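Local structure of nucleoside-diphosphate-sugar pyrophosphorylase (Vibrio cholerae, 4EVW) at residues T82-G94 with E199-E211. The protein probably transfers a nucleotidyl group from a nucleoside triphosphate to a sugar phosphate, releasing pyrophosphate. The protein carries 1 engineered substitution. Residues are numbered along the deposited sequence; the frame is centred on the assembly and turned at random.
Sequences TETRGQAETVTLG and ERGELYIAPLYNE. Engineered in segment 199-211: Glu-211 (natural residue Leu).
Leu-203 is held by both of its backbone polar atoms at the start of helix 87-100: its N donates to Arg-85 O (2.9 Å), and its O accepts from Ala-88 N (3.0 Å, N-H...O angle 152°), an amide of the first helical turn. Gly-86, the N-cap residue between these two bonds, brings its CA against Leu-203 O in a CA-H...O contact. The side chains of Arg-85 and Leu-203 run alongside each other in the same direction, and Leu-203 CD1 sits over the centre of one guanidinium face, 3.6 Å from Arg-85 CZ. A bend at chi3 (-97°) turns that flat group across the methyl. Glu-89 OE1 holds the arginine at two points, taking a straight bond from Arg-85 N (2.7 Å) and a weak one from NE that is part of a salt bridge, while a water joins Arg-85 NH1 to Gly-201 O. Deeper in, Ala-88 CB packs among Leu-203 CB, Ile-205 CD1 and Leu-208 CD1. Ile-205, with CG1 beside its backbone N (chi1 -56°), directs CD1 to within 3.5 Å of Ala-88 CA and crosses Val-91 at about a right angle. A second water links Gln-87 OE1 to Ile-205 N. Thus the loop before helix 208-214 is fastened to the first turn of helix 87-100 by two backbone bonds and apolar contacts, between sheet strands 2-5, touched by Val-91, and 174-177, touched by Ile-205. Leu-203 O would probably be stabilised by the positive end of the helix dipole, whereas Tyr-204 O is buried without a partner.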
ATOM      1  N   THR A  82       5.461   1.597  18.184  1.00 39.26           N
ATOM      2  CA  THR A  82       4.123   1.313  18.698  1.00 38.61           C
ATOM      3  C   THR A  82       3.282   0.825  17.530  1.00 34.31           C
ATOM      4  O   THR A  82       3.618   1.070  16.372  1.00 35.43           O
ATOM      5  CB  THR A  82       3.414   2.567  19.283  1.00 64.26           C
ATOM      6  OG1 THR A  82       2.962   3.405  18.215  1.00 66.90           O
ATOM      7  CG2 THR A  82       4.351   3.356  20.178  1.00 64.19           C
ATOM      8  N   GLU A  83       2.200   0.121  17.831  1.00 35.92           N
ATOM      9  CA  GLU A  83       1.303  -0.350  16.788  1.00 38.72           C
ATOM     10  C   GLU A  83       0.590   0.905  16.295  1.00 32.06           C
ATOM     11  O   GLU A  83       0.465   1.875  17.044  1.00 34.38           O
ATOM     12  CB  GLU A  83       0.265  -1.311  17.368  1.00 44.35           C
ATOM     13  CG  GLU A  83       0.827  -2.570  17.994  1.00 59.14           C
ATOM     14  CD  GLU A  83      -0.248  -3.401  18.669  1.00 68.87           C
ATOM     15  OE1 GLU A  83      -1.410  -3.355  18.210  1.00 72.30           O
ATOM     16  OE2 GLU A  83       0.069  -4.110  19.649  1.00 75.99           O
ATOM     17  N   THR A  84       0.132   0.899  15.048  1.00 27.85           N
ATOM     18  CA  THR A  84      -0.593   2.051  14.522  1.00 28.32           C
ATOM     19  C   THR A  84      -2.056   1.667  14.336  1.00 29.17           C
ATOM     20  O   THR A  84      -2.429   0.510  14.512  1.00 25.17           O
ATOM     21  CB  THR A  84      -0.046   2.519  13.162  1.00 26.73           C
ATOM     22  OG1 THR A  84      -0.345   1.533  12.168  1.00 26.97           O
ATOM     23  CG2 THR A  84       1.467   2.738  13.236  1.00 25.24           C
ATOM     24  N   ARG A  85      -2.875   2.645  13.968  1.00 29.44           N
ATOM     25  CA  ARG A  85      -4.297   2.417  13.769  1.00 31.53           C
ATOM     26  C   ARG A  85      -4.605   1.930  12.354  1.00 29.54           C
ATOM     27  O   ARG A  85      -5.761   1.707  12.007  1.00 30.48           O
ATOM     28  CB  ARG A  85      -5.069   3.709  14.055  1.00 32.43           C
ATOM     29  CG  ARG A  85      -4.828   4.284  15.452  1.00 39.16           C
ATOM     30  CD  ARG A  85      -5.568   5.604  15.652  1.00 39.97           C
ATOM     31  NE  ARG A  85      -4.725   6.773  15.412  1.00 42.93           N
ATOM     32  CZ  ARG A  85      -5.187   8.012  15.261  1.00 45.67           C
ATOM     33  NH1 ARG A  85      -6.493   8.251  15.317  1.00 33.44           N
ATOM     34  NH2 ARG A  85      -4.345   9.018  15.069  1.00 44.90           N
ATOM     35  N   GLY A  86      -3.570   1.758  11.539  1.00 25.14           N
ATOM     36  CA  GLY A  86      -3.793   1.302  10.178  1.00 26.35           C
ATOM     37  C   GLY A  86      -2.740   1.816   9.215  1.00 20.37           C
ATOM     38  O   GLY A  86      -1.937   2.676   9.569  1.00 21.42           O
ATOM     39  N   GLN A  87      -2.749   1.302   7.991  1.00 18.05           N
ATOM     40  CA  GLN A  87      -1.757   1.697   6.992  1.00 19.80           C
ATOM     41  C   GLN A  87      -1.589   3.190   6.756  1.00 20.48           C
ATOM     42  O   GLN A  87      -0.477   3.649   6.498  1.00 20.93           O
ATOM     43  CB  GLN A  87      -2.045   1.024   5.649  1.00 25.47           C
ATOM     44  CG  GLN A  87      -1.812  -0.474   5.636  1.00 43.64           C
ATOM     45  CD  GLN A  87      -1.956  -1.056   4.244  1.00 58.47           C
ATOM     46  OE1 GLN A  87      -2.477  -0.403   3.337  1.00 57.59           O
ATOM     47  NE2 GLN A  87      -1.502  -2.292   4.068  1.00 63.62           N
ATOM     48  N   ALA A  88      -2.677   3.954   6.822  1.00 17.83           N
ATOM     49  CA  ALA A  88      -2.562   5.387   6.589  1.00 17.85           C
ATOM     50  C   ALA A  88      -1.709   6.033   7.673  1.00 18.82           C
ATOM     51  O   ALA A  88      -0.904   6.918   7.386  1.00 18.35           O
ATOM     52  CB  ALA A  88      -3.949   6.040   6.535  1.00 17.97           C
ATOM     53  N   GLU A  89      -1.881   5.605   8.923  1.00 16.86           N
ATOM     54  CA  GLU A  89      -1.076   6.186   9.987  1.00 17.55           C
ATOM     55  C   GLU A  89       0.366   5.693   9.856  1.00 20.01           C
ATOM     56  O   GLU A  89       1.311   6.448  10.068  1.00 20.30           O
ATOM     57  CB  GLU A  89      -1.625   5.824  11.379  1.00 15.94           C
ATOM     58  CG  GLU A  89      -0.794   6.451  12.497  1.00 19.88           C
ATOM     59  CD  GLU A  89      -1.379   6.250  13.889  1.00 30.57           C
ATOM     60  OE1 GLU A  89      -1.981   5.188  14.154  1.00 31.50           O
ATOM     61  OE2 GLU A  89      -1.208   7.158  14.727  1.00 32.29           O
ATOM     62  N   THR A  90       0.532   4.421   9.506  1.00 16.78           N
ATOM     63  CA  THR A  90       1.869   3.859   9.339  1.00 17.13           C
ATOM     64  C   THR A  90       2.650   4.682   8.320  1.00 17.22           C
ATOM     65  O   THR A  90       3.799   5.062   8.561  1.00 16.77           O
ATOM     66  CB  THR A  90       1.791   2.400   8.869  1.00 18.74           C
ATOM     67  OG1 THR A  90       1.087   1.630   9.855  1.00 20.39           O
ATOM     68  CG2 THR A  90       3.194   1.820   8.672  1.00 19.71           C
ATOM     69  N   VAL A  91       2.022   4.964   7.182  1.00 18.41           N
ATOM     70  CA  VAL A  91       2.666   5.756   6.142  1.00 16.19           C
ATOM     71  C   VAL A  91       3.040   7.148   6.655  1.00 22.53           C
ATOM     72  O   VAL A  91       4.169   7.603   6.464  1.00 19.43           O
ATOM     73  CB  VAL A  91       1.749   5.879   4.911  1.00 18.83           C
ATOM     74  CG1 VAL A  91       2.288   6.942   3.957  1.00 18.64           C
ATOM     75  CG2 VAL A  91       1.661   4.514   4.197  1.00 19.61           C
ATOM     76  N   THR A  92       2.103   7.823   7.318  1.00 18.12           N
ATOM     77  CA  THR A  92       2.390   9.158   7.846  1.00 19.18           C
ATOM     78  C   THR A  92       3.550   9.141   8.848  1.00 20.74           C
ATOM     79  O   THR A  92       4.448   9.982   8.782  1.00 19.79           O
ATOM     80  CB  THR A  92       1.135   9.769   8.515  1.00 20.22           C
ATOM     81  OG1 THR A  92       0.126   9.981   7.518  1.00 20.19           O
ATOM     82  CG2 THR A  92       1.471  11.099   9.184  1.00 22.30           C
ATOM     83  N   LEU A  93       3.543   8.187   9.773  1.00 18.64           N
ATOM     84  CA  LEU A  93       4.617   8.098  10.761  1.00 17.70           C
ATOM     85  C   LEU A  93       5.946   7.728  10.093  1.00 18.42           C
ATOM     86  O   LEU A  93       7.014   8.171  10.524  1.00 18.70           O
ATOM     87  CB  LEU A  93       4.258   7.079  11.848  1.00 20.23           C
ATOM     88  CG  LEU A  93       3.095   7.493  12.754  1.00 23.42           C
ATOM     89  CD1 LEU A  93       2.851   6.413  13.808  1.00 28.46           C
ATOM     90  CD2 LEU A  93       3.419   8.823  13.423  1.00 30.20           C
ATOM     91  N   GLY A  94       5.874   6.922   9.036  1.00 17.99           N
ATOM     92  CA  GLY A  94       7.077   6.537   8.312  1.00 19.87           C
ATOM     93  C   GLY A  94       7.694   7.722   7.583  1.00 20.26           C
ATOM     94  O   GLY A  94       8.917   7.882   7.554  1.00 18.74           O
ATOM     95  N   GLU A 199     -16.828   6.185  11.576  1.00 29.24           N
ATOM     96  CA  GLU A 199     -17.547   4.915  11.599  1.00 37.77           C
ATOM     97  C   GLU A 199     -16.675   3.798  12.143  1.00 33.09           C
ATOM     98  O   GLU A 199     -17.147   2.687  12.382  1.00 31.98           O
ATOM     99  CB  GLU A 199     -17.991   4.536  10.188  1.00 49.33           C
ATOM    100  CG  GLU A 199     -18.798   5.600   9.482  1.00 60.26           C
ATOM    101  CD  GLU A 199     -19.372   5.097   8.178  1.00 68.84           C
ATOM    102  OE1 GLU A 199     -18.646   5.085   7.159  1.00 70.93           O
ATOM    103  OE2 GLU A 199     -20.552   4.695   8.180  1.00 72.55           O
ATOM    104  N   ARG A 200     -15.395   4.095  12.321  1.00 25.99           N
ATOM    105  CA  ARG A 200     -14.446   3.119  12.829  1.00 26.57           C
ATOM    106  C   ARG A 200     -13.188   3.870  13.235  1.00 27.99           C
ATOM    107  O   ARG A 200     -12.996   5.022  12.850  1.00 23.57           O
ATOM    108  CB  ARG A 200     -14.115   2.083  11.749  1.00 24.90           C
ATOM    109  CG  ARG A 200     -13.312   2.630  10.564  1.00 29.92           C
ATOM    110  CD  ARG A 200     -13.153   1.575   9.479  1.00 37.68           C
ATOM    111  NE  ARG A 200     -14.451   1.080   9.028  1.00 49.28           N
ATOM    112  CZ  ARG A 200     -15.198   1.655   8.089  1.00 56.31           C
ATOM    113  NH1 ARG A 200     -14.780   2.751   7.476  1.00 51.97           N
ATOM    114  NH2 ARG A 200     -16.380   1.140   7.774  1.00 61.56           N
ATOM    115  N   GLY A 201     -12.335   3.218  14.014  1.00 23.43           N
ATOM    116  CA  GLY A 201     -11.115   3.869  14.451  1.00 20.70           C
ATOM    117  C   GLY A 201      -9.927   3.597  13.548  1.00 27.75           C
ATOM    118  O   GLY A 201      -8.940   4.329  13.594  1.00 26.99           O
ATOM    119  N   GLU A 202     -10.007   2.552  12.729  1.00 26.18           N
ATOM    120  CA  GLU A 202      -8.902   2.215  11.834  1.00 27.75           C
ATOM    121  C   GLU A 202      -8.702   3.290  10.773  1.00 26.56           C
ATOM    122  O   GLU A 202      -9.660   3.891  10.294  1.00 24.39           O
ATOM    123  CB  GLU A 202      -9.142   0.869  11.140  1.00 32.86           C
ATOM    124  CG  GLU A 202      -9.036  -0.349  12.050  1.00 35.88           C
ATOM    125  CD  GLU A 202     -10.295  -0.596  12.860  1.00 37.94           C
ATOM    126  OE1 GLU A 202     -11.317   0.077  12.605  1.00 31.68           O
ATOM    127  OE2 GLU A 202     -10.266  -1.475  13.746  1.00 50.12           O
ATOM    128  N   LEU A 203      -7.449   3.514  10.402  1.00 21.72           N
ATOM    129  CA  LEU A 203      -7.122   4.529   9.410  1.00 21.85           C
ATOM    130  C   LEU A 203      -6.559   3.889   8.144  1.00 22.49           C
ATOM    131  O   LEU A 203      -5.387   3.511   8.086  1.00 19.82           O
ATOM    132  CB  LEU A 203      -6.118   5.518  10.007  1.00 22.17           C
ATOM    133  CG  LEU A 203      -6.598   6.238  11.269  1.00 23.56           C
ATOM    134  CD1 LEU A 203      -5.499   7.158  11.792  1.00 24.69           C
ATOM    135  CD2 LEU A 203      -7.851   7.040  10.946  1.00 17.14           C
ATOM    136  N   TYR A 204      -7.418   3.771   7.139  1.00 23.26           N
ATOM    137  CA  TYR A 204      -7.059   3.167   5.860  1.00 23.99           C
ATOM    138  C   TYR A 204      -6.685   4.219   4.822  1.00 21.88           C
ATOM    139  O   TYR A 204      -7.066   5.382   4.943  1.00 22.22           O
ATOM    140  CB  TYR A 204      -8.231   2.332   5.355  1.00 22.10           C
ATOM    141  CG  TYR A 204      -8.634   1.237   6.313  1.00 32.16           C
ATOM    142  CD1 TYR A 204      -7.719   0.258   6.705  1.00 41.62           C
ATOM    143  CD2 TYR A 204      -9.927   1.175   6.828  1.00 33.96           C
ATOM    144  CE1 TYR A 204      -8.082  -0.755   7.588  1.00 42.07           C
ATOM    145  CE2 TYR A 204     -10.301   0.163   7.712  1.00 34.24           C
ATOM    146  CZ  TYR A 204      -9.373  -0.798   8.085  1.00 43.41           C
ATOM    147  OH  TYR A 204      -9.736  -1.804   8.951  1.00 48.39           O
ATOM    148  N   ILE A 205      -5.960   3.798   3.789  1.00 17.83           N
ATOM    149  CA  ILE A 205      -5.517   4.718   2.744  1.00 19.89           C
ATOM    150  C   ILE A 205      -6.595   5.162   1.751  1.00 20.18           C
ATOM    151  O   ILE A 205      -6.701   6.346   1.441  1.00 21.00           O
ATOM    152  CB  ILE A 205      -4.363   4.104   1.909  1.00 20.81           C
ATOM    153  CG1 ILE A 205      -3.202   3.685   2.821  1.00 31.28           C
ATOM    154  CG2 ILE A 205      -3.898   5.121   0.846  1.00 17.59           C
ATOM    155  CD1 ILE A 205      -2.218   4.780   3.134  1.00 31.21           C
ATOM    156  N   ALA A 206      -7.383   4.219   1.240  1.00 19.62           N
ATOM    157  CA  ALA A 206      -8.400   4.544   0.242  1.00 21.42           C
ATOM    158  C   ALA A 206      -9.286   5.749   0.573  1.00 20.96           C
ATOM    159  O   ALA A 206      -9.513   6.607  -0.277  1.00 20.98           O
ATOM    160  CB  ALA A 206      -9.260   3.306  -0.059  1.00 20.09           C
ATOM    161  N   PRO A 207      -9.798   5.832   1.810  1.00 21.95           N
ATOM    162  CA  PRO A 207     -10.653   6.969   2.184  1.00 21.87           C
ATOM    163  C   PRO A 207      -9.979   8.336   2.014  1.00 19.76           C
ATOM    164  O   PRO A 207     -10.653   9.348   1.817  1.00 19.98           O
ATOM    165  CB  PRO A 207     -10.979   6.689   3.651  1.00 26.52           C
ATOM    166  CG  PRO A 207     -10.991   5.204   3.713  1.00 26.70           C
ATOM    167  CD  PRO A 207      -9.790   4.811   2.873  1.00 22.45           C
ATOM    168  N   LEU A 208      -8.650   8.365   2.093  1.00 18.02           N
ATOM    169  CA  LEU A 208      -7.925   9.623   1.966  1.00 22.46           C
ATOM    170  C   LEU A 208      -8.178  10.315   0.640  1.00 23.12           C
ATOM    171  O   LEU A 208      -8.143  11.540   0.564  1.00 20.05           O
ATOM    172  CB  LEU A 208      -6.411   9.408   2.154  1.00 19.45           C
ATOM    173  CG  LEU A 208      -5.993   8.880   3.526  1.00 27.23           C
ATOM    174  CD1 LEU A 208      -4.469   8.929   3.675  1.00 26.77           C
ATOM    175  CD2 LEU A 208      -6.657   9.717   4.603  1.00 24.56           C
ATOM    176  N   TYR A 209      -8.443   9.546  -0.408  1.00 20.49           N
ATOM    177  CA  TYR A 209      -8.684  10.156  -1.706  1.00 18.73           C
ATOM    178  C   TYR A 209      -9.924  11.053  -1.718  1.00 20.91           C
ATOM    179  O   TYR A 209     -10.000  11.994  -2.502  1.00 22.05           O
ATOM    180  CB  TYR A 209      -8.783   9.074  -2.781  1.00 17.56           C
ATOM    181  CG  TYR A 209      -7.436   8.504  -3.162  1.00 18.46           C
ATOM    182  CD1 TYR A 209      -6.595   9.180  -4.052  1.00 19.04           C
ATOM    183  CD2 TYR A 209      -7.002   7.289  -2.636  1.00 18.34           C
ATOM    184  CE1 TYR A 209      -5.361   8.653  -4.411  1.00 16.18           C
ATOM    185  CE2 TYR A 209      -5.766   6.753  -2.987  1.00 19.85           C
ATOM    186  CZ  TYR A 209      -4.956   7.435  -3.875  1.00 20.12           C
ATOM    187  OH  TYR A 209      -3.754   6.877  -4.245  1.00 18.96           O
ATOM    188  N   ASN A 210     -10.887  10.783  -0.843  1.00 21.47           N
ATOM    189  CA  ASN A 210     -12.083  11.623  -0.806  1.00 22.19           C
ATOM    190  C   ASN A 210     -11.731  13.051  -0.416  1.00 26.03           C
ATOM    191  O   ASN A 210     -12.355  13.996  -0.893  1.00 26.59           O
ATOM    192  CB  ASN A 210     -13.128  11.044   0.152  1.00 24.66           C
ATOM    193  CG  ASN A 210     -13.726   9.757  -0.369  1.00 26.58           C
ATOM    194  OD1 ASN A 210     -14.090   9.669  -1.538  1.00 25.04           O
ATOM    195  ND2 ASN A 210     -13.829   8.754   0.492  1.00 23.63           N
ATOM    196  N   GLU A 211     -10.720  13.208   0.436  1.00 26.39           N
ATOM    197  CA  GLU A 211     -10.294  14.544   0.849  1.00 26.83           C
ATOM    198  C   GLU A 211      -9.678  15.257  -0.358  1.00 25.47           C
ATOM    199  O   GLU A 211      -9.900  16.450  -0.576  1.00 27.59           O
ATOM    200  CB  GLU A 211      -9.259  14.453   1.982  1.00 23.64           C
ATOM    201  CG  GLU A 211      -9.732  13.732   3.253  1.00 25.12           C
ATOM    202  CD  GLU A 211     -10.781  14.515   4.034  1.00 39.28           C
ATOM    203  OE1 GLU A 211     -10.984  15.712   3.733  1.00 39.31           O
ATOM    204  OE2 GLU A 211     -11.395  13.938   4.958  1.00 36.80           O
TER
HETATM  205  O   HOH W   1      -8.542   6.632  15.155  1.00 27.77           O
HETATM  206  O   HOH W   2      -5.258   0.978   3.714  1.00 22.37           O